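Local coordinates for putative oxygenase (Streptomyces coelicolor, PDB 2OG5), which catalyses the iron(II)- and 2-oxoglutarate-dependent 3-hydroxylation of L-asparagine, supplying the (2S,3S)-3-hydroxyasparagine that is built into the calcium-dependent antibiotic, at residues V38-S43 and A81-D86; Q58-G61 and A66-V69; V272-R275 and L280-L283. One frame throughout, in Å; residues are numbered along the deposited sequence.

Interaction 1 of 3, residues V38-S43 and A81-D86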
loop_
_atom_site.group_PDB
_atom_site.type_symbol
_atom_site.label_atom_id
_atom_site.label_comp_id
_atom_site.label_asym_id
_atom_site.label_seq_id
_atom_site.Cartn_x
_atom_site.Cartn_y
_atom_site.Cartn_z
ATOM N N VAL A 38 0.416 12.895 11.040
ATOM C CA VAL A 38 0.900 12.801 12.411
ATOM C C VAL A 38 2.415 12.804 12.443
ATOM O O VAL A 38 3.049 11.924 11.880
ATOM C CB VAL A 38 0.394 11.508 13.084
ATOM C CG1 VAL A 38 0.907 11.420 14.521
ATOM C CG2 VAL A 38 -1.130 11.450 13.034
ATOM N N THR A 39 3.000 13.794 13.111
ATOM C CA THR A 39 4.437 13.810 13.330
ATOM C C THR A 39 4.684 13.318 14.750
ATOM O O THR A 39 4.128 13.864 15.706
ATOM C CB THR A 39 5.042 15.217 13.120
ATOM O OG1 THR A 39 4.866 15.617 11.756
ATOM C CG2 THR A 39 6.534 15.219 13.439
ATOM N N LEU A 40 5.491 12.272 14.883
ATOM C CA LEU A 40 5.849 11.759 16.197
ATOM C C LEU A 40 6.629 12.830 16.956
ATOM O O LEU A 40 7.506 13.481 16.383
ATOM C CB LEU A 40 6.707 10.494 16.078
ATOM C CG LEU A 40 5.981 9.163 15.851
ATOM C CD1 LEU A 40 5.189 9.147 14.543
ATOM C CD2 LEU A 40 6.984 8.010 15.894
ATOM N N ASP A 41 6.316 13.022 18.236
ATOM C CA ASP A 41 7.149 13.892 19.053
ATOM C C ASP A 41 8.415 13.120 19.420
ATOM O O ASP A 41 8.500 11.916 19.177
ATOM C CB ASP A 41 6.387 14.464 20.262
ATOM C CG ASP A 41 6.008 13.427 21.292
ATOM O OD1 ASP A 41 6.501 12.284 21.247
ATOM O OD2 ASP A 41 5.212 13.786 22.188
ATOM N N GLN A 42 9.409 13.813 19.960
ATOM C CA GLN A 42 10.727 13.216 20.168
ATOM C C GLN A 42 10.653 11.995 21.082
ATOM O O GLN A 42 11.295 10.979 20.823
ATOM C CB GLN A 42 11.695 14.254 20.748
ATOM C CG GLN A 42 13.112 13.742 21.033
ATOM C CD GLN A 42 13.889 13.345 19.784
ATOM O OE1 GLN A 42 13.498 13.660 18.656
ATOM N NE2 GLN A 42 15.010 12.650 19.984
ATOM N N SER A 43 9.868 12.109 22.147
ATOM C CA SER A 43 9.708 11.032 23.122
ATOM C C SER A 43 9.168 9.765 22.460
ATOM O O SER A 43 9.731 8.680 22.615
ATOM C CB SER A 43 8.763 11.484 24.237
ATOM O OG SER A 43 8.409 10.407 25.083
ATOM N N ALA A 81 0.769 4.811 23.575
ATOM C CA ALA A 81 -0.683 4.795 23.430
ATOM C C ALA A 81 -1.185 5.839 22.446
ATOM O O ALA A 81 -2.180 5.616 21.764
ATOM C CB ALA A 81 -1.359 4.991 24.791
ATOM N N THR A 82 -0.516 6.991 22.387
ATOM C CA THR A 82 -0.898 8.054 21.456
ATOM C C THR A 82 -0.972 7.540 20.019
ATOM O O THR A 82 -1.955 7.772 19.315
ATOM C CB THR A 82 0.116 9.215 21.501
ATOM O OG1 THR A 82 1.442 8.680 21.445
ATOM C CG2 THR A 82 -0.040 10.002 22.777
ATOM N N LEU A 83 0.066 6.829 19.594
ATOM C CA LEU A 83 0.154 6.329 18.219
ATOM C C LEU A 83 -0.805 5.164 17.995
ATOM O O LEU A 83 -1.392 5.042 16.927
ATOM C CB LEU A 83 1.589 5.901 17.896
ATOM C CG LEU A 83 2.628 7.034 17.915
ATOM C CD1 LEU A 83 4.042 6.490 17.725
ATOM C CD2 LEU A 83 2.304 8.066 16.839
ATOM N N ARG A 84 -0.949 4.304 18.997
ATOM C CA ARG A 84 -1.908 3.195 18.892
ATOM C C ARG A 84 -3.332 3.737 18.758
ATOM O O ARG A 84 -4.131 3.222 17.972
ATOM C CB ARG A 84 -1.766 2.217 20.060
ATOM C CG ARG A 84 -0.496 1.369 19.948
ATOM C CD ARG A 84 -0.377 0.269 20.992
ATOM N NE ARG A 84 0.124 0.792 22.261
ATOM C CZ ARG A 84 -0.608 1.047 23.344
ATOM N NH1 ARG A 84 -1.918 0.794 23.391
ATOM N NH2 ARG A 84 0.004 1.552 24.410
ATOM N N ARG A 85 -3.636 4.803 19.488
ATOM C CA ARG A 85 -4.928 5.475 19.363
ATOM C C ARG A 85 -5.113 6.127 17.993
ATOM O O ARG A 85 -6.200 6.066 17.425
ATOM C CB ARG A 85 -5.106 6.521 20.467
ATOM C CG ARG A 85 -5.361 5.904 21.811
ATOM C CD ARG A 85 -5.299 6.897 22.940
ATOM N NE ARG A 85 -5.564 6.239 24.216
ATOM C CZ ARG A 85 -4.954 6.500 25.365
ATOM N NH1 ARG A 85 -3.983 7.409 25.440
ATOM N NH2 ARG A 85 -5.305 5.827 26.450
ATOM N N ASP A 86 -4.064 6.760 17.464
ATOM C CA ASP A 86 -4.141 7.374 16.136
ATOM C C ASP A 86 -4.454 6.331 15.058
ATOM O O ASP A 86 -5.310 6.552 14.192
ATOM C CB ASP A 86 -2.832 8.074 15.769
ATOM C CG ASP A 86 -2.553 9.298 16.615
ATOM O OD1 ASP A 86 -3.494 9.906 17.173
ATOM O OD2 ASP A 86 -1.356 9.645 16.716
#
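Leu40 and Leu83 meet through their forked ends, the two side chains crossing at about a right angle. Each methyl of one faces a methyl of the other: Leu40 CD2 lies 3.8 Å from Leu83 CD1, and Leu40 CD1 is equally far from Leu83 CD2. Leu40 CG also sits 3.8 Å from Leu83 CD1, so the branch point of Leu40 is drawn in as well. Branched leucine suits both places, since Leu40 CA and Leu83 CA are 8.1 Å apart and the branched ends span the gap. Two residues earlier, in the strand, the CB of Val38 is directed toward the helix. With CG1 anti to the backbone N (chi1 -180°), that methyl comes 3.6 Å from Asp86 OD2 and 4.3 Å from Leu83 CD2. Asp86 thus lays a carboxylate oxygen beside the edge of the apolar patch, a van der Waals contact at its partly exposed border. No hydrogen bond joins the two segments. Leu40 also touches Ala45 and Leu83 touches Val48, both on helix 42-58, while Val38 and Leu40 pair by backbone with strand 99-103; the contact therefore fits helix 81-92 against the end of strand 37-39 and the start of helix 42-58.

Interaction 2 of 3, residues Q58-G61 and A66-V69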
loop_
_atom_site.group_PDB
_atom_site.type_symbol
_atom_site.label_atom_id
_atom_site.label_comp_id
_atom_site.label_asym_id
_atom_site.label_seq_id
_atom_site.Cartn_x
_atom_site.Cartn_y
_atom_site.Cartn_z
ATOM N N GLN A 58 17.029 -8.686 18.146
ATOM C CA GLN A 58 16.882 -9.748 19.152
ATOM C C GLN A 58 15.889 -10.847 18.798
ATOM O O GLN A 58 16.032 -11.969 19.269
ATOM C CB GLN A 58 16.512 -9.168 20.524
ATOM C CG GLN A 58 17.445 -8.070 21.021
ATOM C CD GLN A 58 17.244 -7.746 22.501
ATOM O OE1 GLN A 58 16.254 -8.152 23.116
ATOM N NE2 GLN A 58 18.184 -7.004 23.073
ATOM N N ALA A 59 14.877 -10.549 17.988
ATOM C CA ALA A 59 13.869 -11.562 17.681
ATOM C C ALA A 59 14.466 -12.720 16.884
ATOM O O ALA A 59 15.285 -12.515 15.995
ATOM C CB ALA A 59 12.699 -10.942 16.932
ATOM N N THR A 60 14.062 -13.942 17.221
ATOM C CA THR A 60 14.531 -15.125 16.505
ATOM C C THR A 60 13.825 -15.233 15.156
ATOM O O THR A 60 12.687 -14.783 14.998
ATOM C CB THR A 60 14.329 -16.417 17.324
ATOM O OG1 THR A 60 12.936 -16.622 17.578
ATOM C CG2 THR A 60 15.078 -16.327 18.637
ATOM N N GLY A 61 14.511 -15.822 14.186
ATOM C CA GLY A 61 13.970 -15.998 12.846
ATOM C C GLY A 61 14.131 -14.754 12.004
ATOM O O GLY A 61 14.952 -13.881 12.297
ATOM N N ALA A 66 6.624 -17.042 10.845
ATOM C CA ALA A 66 5.526 -16.768 11.772
ATOM C C ALA A 66 6.020 -16.301 13.147
ATOM O O ALA A 66 5.401 -15.445 13.761
ATOM C CB ALA A 66 4.615 -17.989 11.907
ATOM N N GLU A 67 7.145 -16.831 13.623
ATOM C CA GLU A 67 7.636 -16.440 14.946
ATOM C C GLU A 67 8.105 -14.986 14.993
ATOM O O GLU A 67 8.066 -14.356 16.048
ATOM C CB GLU A 67 8.757 -17.378 15.420
ATOM C CG GLU A 67 10.067 -17.237 14.686
ATOM C CD GLU A 67 11.055 -18.307 15.085
ATOM O OE1 GLU A 67 11.371 -18.399 16.292
ATOM O OE2 GLU A 67 11.493 -19.063 14.192
ATOM N N TRP A 68 8.554 -14.460 13.854
ATOM C CA TRP A 68 9.002 -13.071 13.777
ATOM C C TRP A 68 7.783 -12.175 13.702
ATOM O O TRP A 68 7.748 -11.124 14.342
ATOM C CB TRP A 68 9.898 -12.863 12.556
ATOM C CG TRP A 68 10.957 -11.798 12.685
ATOM C CD1 TRP A 68 12.252 -11.991 13.064
ATOM C CD2 TRP A 68 10.838 -10.393 12.390
ATOM N NE1 TRP A 68 12.938 -10.805 13.039
ATOM C CE2 TRP A 68 12.096 -9.810 12.627
ATOM C CE3 TRP A 68 9.791 -9.572 11.954
ATOM C CZ2 TRP A 68 12.336 -8.457 12.451
ATOM C CZ3 TRP A 68 10.038 -8.230 11.770
ATOM C CH2 TRP A 68 11.302 -7.688 12.014
ATOM N N VAL A 69 6.778 -12.580 12.929
ATOM C CA VAL A 69 5.532 -11.807 12.892
ATOM C C VAL A 69 4.911 -11.767 14.288
ATOM O O VAL A 69 4.411 -10.730 14.698
ATOM C CB VAL A 69 4.522 -12.338 11.837
ATOM C CG1 VAL A 69 3.259 -11.488 11.823
ATOM C CG2 VAL A 69 5.140 -12.318 10.446
HETATM O O HOH W 1 15.598 -10.465 14.288
HETATM O O HOH W 2 10.817 -14.141 16.914
#
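Trp68 turns the five-membered ring of its indole toward the loop, where Ala59 CB overlaps it off-centre in a CH-pi contact, 4.3 Å from the ring centroid and 29° off the normal. Alanine's short methyl lets the loop backbone pass close to the five-membered ring, which CB approaches obliquely. Two carbonyl oxygens come near Trp68 CD1: Thr60 O lies near the ring plane at the edge, 3.4 Å from Trp68 CD1, and Gly61 O approaches CD1 obliquely. The indole N-H points outward, in the ring plane, to water 1, which accepts from Trp68 NE1 at 3.0 Å and can donate to Ala59 O, so the indole N-H has a water partner. This is the connection between two successive helices: helix 42-58 ends at Gln58, and the chain folds back on the first turn of helix 66-76. On the exposed side, Thr60 OG1 donates to Glu67 OE1 at 2.7 Å, meeting the oxygen from above the carboxylate plane, 52° out of it. Glu67 reaches it with CG set between its backbone N and carbonyl carbon (chi1 71°) and the rest of its chain extended, the two side chains crossing nearly at a right angle. Water 2 adds a further bridge, donating to both Thr60 O and Glu67 O. Gly61 has a positive phi, easily adopted without a CB, and its CA passes 4.2 Å from Glu67 OE2. Trp68 also packs on Pro63 of the same loop and, beyond it, on Ala131 and Leu134 of helix 128-140.

Interaction 3 of 3, residues V272-R275 and L280-L283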
loop_
_atom_site.group_PDB
_atom_site.type_symbol
_atom_site.label_atom_id
_atom_site.label_comp_id
_atom_site.label_asym_id
_atom_site.label_seq_id
_atom_site.Cartn_x
_atom_site.Cartn_y
_atom_site.Cartn_z
ATOM N N VAL A 272 -16.987 -2.847 -20.513
ATOM C CA VAL A 272 -17.718 -3.799 -21.363
ATOM C C VAL A 272 -18.795 -3.096 -22.197
ATOM O O VAL A 272 -19.317 -3.675 -23.152
ATOM C CB VAL A 272 -18.350 -4.927 -20.501
ATOM C CG1 VAL A 272 -19.371 -5.743 -21.290
ATOM C CG2 VAL A 272 -17.259 -5.825 -19.947
ATOM N N THR A 273 -19.119 -1.853 -21.840
ATOM C CA THR A 273 -20.095 -1.035 -22.571
ATOM C C THR A 273 -19.534 0.365 -22.812
ATOM O O THR A 273 -18.536 0.750 -22.198
ATOM C CB THR A 273 -21.398 -0.891 -21.772
ATOM O OG1 THR A 273 -21.137 -0.176 -20.555
ATOM C CG2 THR A 273 -21.976 -2.254 -21.439
ATOM N N GLU A 274 -20.177 1.137 -23.687
ATOM C CA GLU A 274 -19.729 2.502 -23.961
ATOM C C GLU A 274 -19.929 3.424 -22.758
ATOM O O GLU A 274 -19.074 4.264 -22.486
ATOM C CB GLU A 274 -20.421 3.095 -25.199
ATOM C CG GLU A 274 -19.977 4.532 -25.544
ATOM C CD GLU A 274 -18.457 4.705 -25.585
ATOM O OE1 GLU A 274 -17.778 3.886 -26.243
ATOM O OE2 GLU A 274 -17.937 5.659 -24.958
ATOM N N ARG A 275 -21.047 3.280 -22.048
ATOM C CA ARG A 275 -21.291 4.113 -20.873
ATOM C C ARG A 275 -20.232 3.831 -19.799
ATOM O O ARG A 275 -19.790 4.749 -19.111
ATOM C CB ARG A 275 -22.716 3.940 -20.325
ATOM C CG ARG A 275 -23.036 2.615 -19.640
ATOM C CD ARG A 275 -24.280 2.777 -18.779
ATOM N NE ARG A 275 -24.718 1.536 -18.152
ATOM C CZ ARG A 275 -25.692 1.461 -17.245
ATOM N NH1 ARG A 275 -26.343 2.550 -16.848
ATOM N NH2 ARG A 275 -26.029 0.288 -16.736
ATOM N N LEU A 280 -15.363 5.537 -16.772
ATOM C CA LEU A 280 -13.946 5.436 -16.393
ATOM C C LEU A 280 -13.158 6.694 -16.745
ATOM O O LEU A 280 -12.273 7.104 -15.990
ATOM C CB LEU A 280 -13.282 4.230 -17.056
ATOM C CG LEU A 280 -13.725 2.858 -16.552
ATOM C CD1 LEU A 280 -13.044 1.767 -17.363
ATOM C CD2 LEU A 280 -13.455 2.672 -15.057
ATOM N N ARG A 281 -13.463 7.297 -17.896
ATOM C CA ARG A 281 -12.807 8.535 -18.283
ATOM C C ARG A 281 -13.149 9.656 -17.300
ATOM O O ARG A 281 -12.265 10.395 -16.876
ATOM C CB ARG A 281 -13.172 8.925 -19.715
ATOM C CG ARG A 281 -12.498 8.045 -20.758
ATOM C CD ARG A 281 -12.624 8.617 -22.159
ATOM N NE ARG A 281 -13.997 8.609 -22.645
ATOM C CZ ARG A 281 -14.566 7.619 -23.336
ATOM N NH1 ARG A 281 -13.895 6.510 -23.644
ATOM N NH2 ARG A 281 -15.828 7.742 -23.721
ATOM N N GLU A 282 -14.418 9.765 -16.907
ATOM C CA GLU A 282 -14.806 10.810 -15.956
ATOM C C GLU A 282 -14.214 10.549 -14.572
ATOM O O GLU A 282 -13.791 11.483 -13.881
ATOM C CB GLU A 282 -16.332 10.960 -15.853
ATOM C CG GLU A 282 -16.730 12.242 -15.108
ATOM C CD GLU A 282 -18.219 12.405 -14.881
ATOM O OE1 GLU A 282 -19.021 11.817 -15.638
ATOM O OE2 GLU A 282 -18.586 13.143 -13.937
ATOM N N LEU A 283 -14.195 9.285 -14.161
ATOM C CA LEU A 283 -13.617 8.913 -12.876
ATOM C C LEU A 283 -12.135 9.276 -12.823
ATOM O O LEU A 283 -11.684 9.901 -11.862
ATOM C CB LEU A 283 -13.819 7.423 -12.631
ATOM C CG LEU A 283 -13.394 6.878 -11.269
ATOM C CD1 LEU A 283 -14.221 7.500 -10.159
ATOM C CD2 LEU A 283 -13.513 5.356 -11.248
#
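Glu274 and Arg281 meet through a single salt bridge, Arg281 NH2 donating to Glu274 OE2 at 3.2 Å. It is an i to i+7 pair on one helix, 274-290, two turns apart on the same exposed side, and long flexible side chains of opposite charge suit that spacing because each can cover part of the gap. This surface helix of the jelly-roll dioxygenase leads into strand 292-294, an outermost strand of the four-stranded antiparallel sheet. The bond is fairly straight, with an N-H...O angle of 158°. The carboxylate oxygen lies at the edge of the guanidinium, almost in its plane, and the nitrogen comes in nearly along the C-O bond of OE2. The two flat groups are close to coplanar, 24° apart, although the side chains that carry them cross at about a right angle.

Bends in both side chains bring the charges together. Glu274 starts out pointing away from the second segment; its CG lies anti to the backbone N, and a turn at chi2 (49°) swings the carboxylate back along the helix. Arg281 already points toward its partner and bends at chi3 to present NH2. Glutamate in the first turn also places its negative charge near the amino end of the helix, where it probably interacts favourably with the helix dipole.

Leu280 and Leu283 are buried, whereas Glu274 and Arg281 lie at the surface. Further out, Thr273 caps the amino end: its OG1 bonds to Ala276 N and also to Glu231, a carboxylate that forms a salt bridge with Arg275 NE. Next to Arg281, Glu282 OE1 takes part in hydrogen bonds with the hydroxyls of both Ser220 and Thr223.

Overall arrangement
Interactions 1 and 2 belong to the amino-terminal helices: the loop of residues 58-61 and its partner helix 66-76 lie in the chain between the two segments of interaction 1, so interaction 2 is nested within it. Helix 42-58 runs between them, one end at each contact, and their centres are 25 Å apart. Interaction 3, on helix 274-290, comes later in sequence and lies across the chain's centre from both, with centres 42 Å from interaction 1 and 47 Å from interaction 2. None touches the metal site of His179, Glu181 and His311, which holds sodium here in place of iron; all three contacts lie away from it.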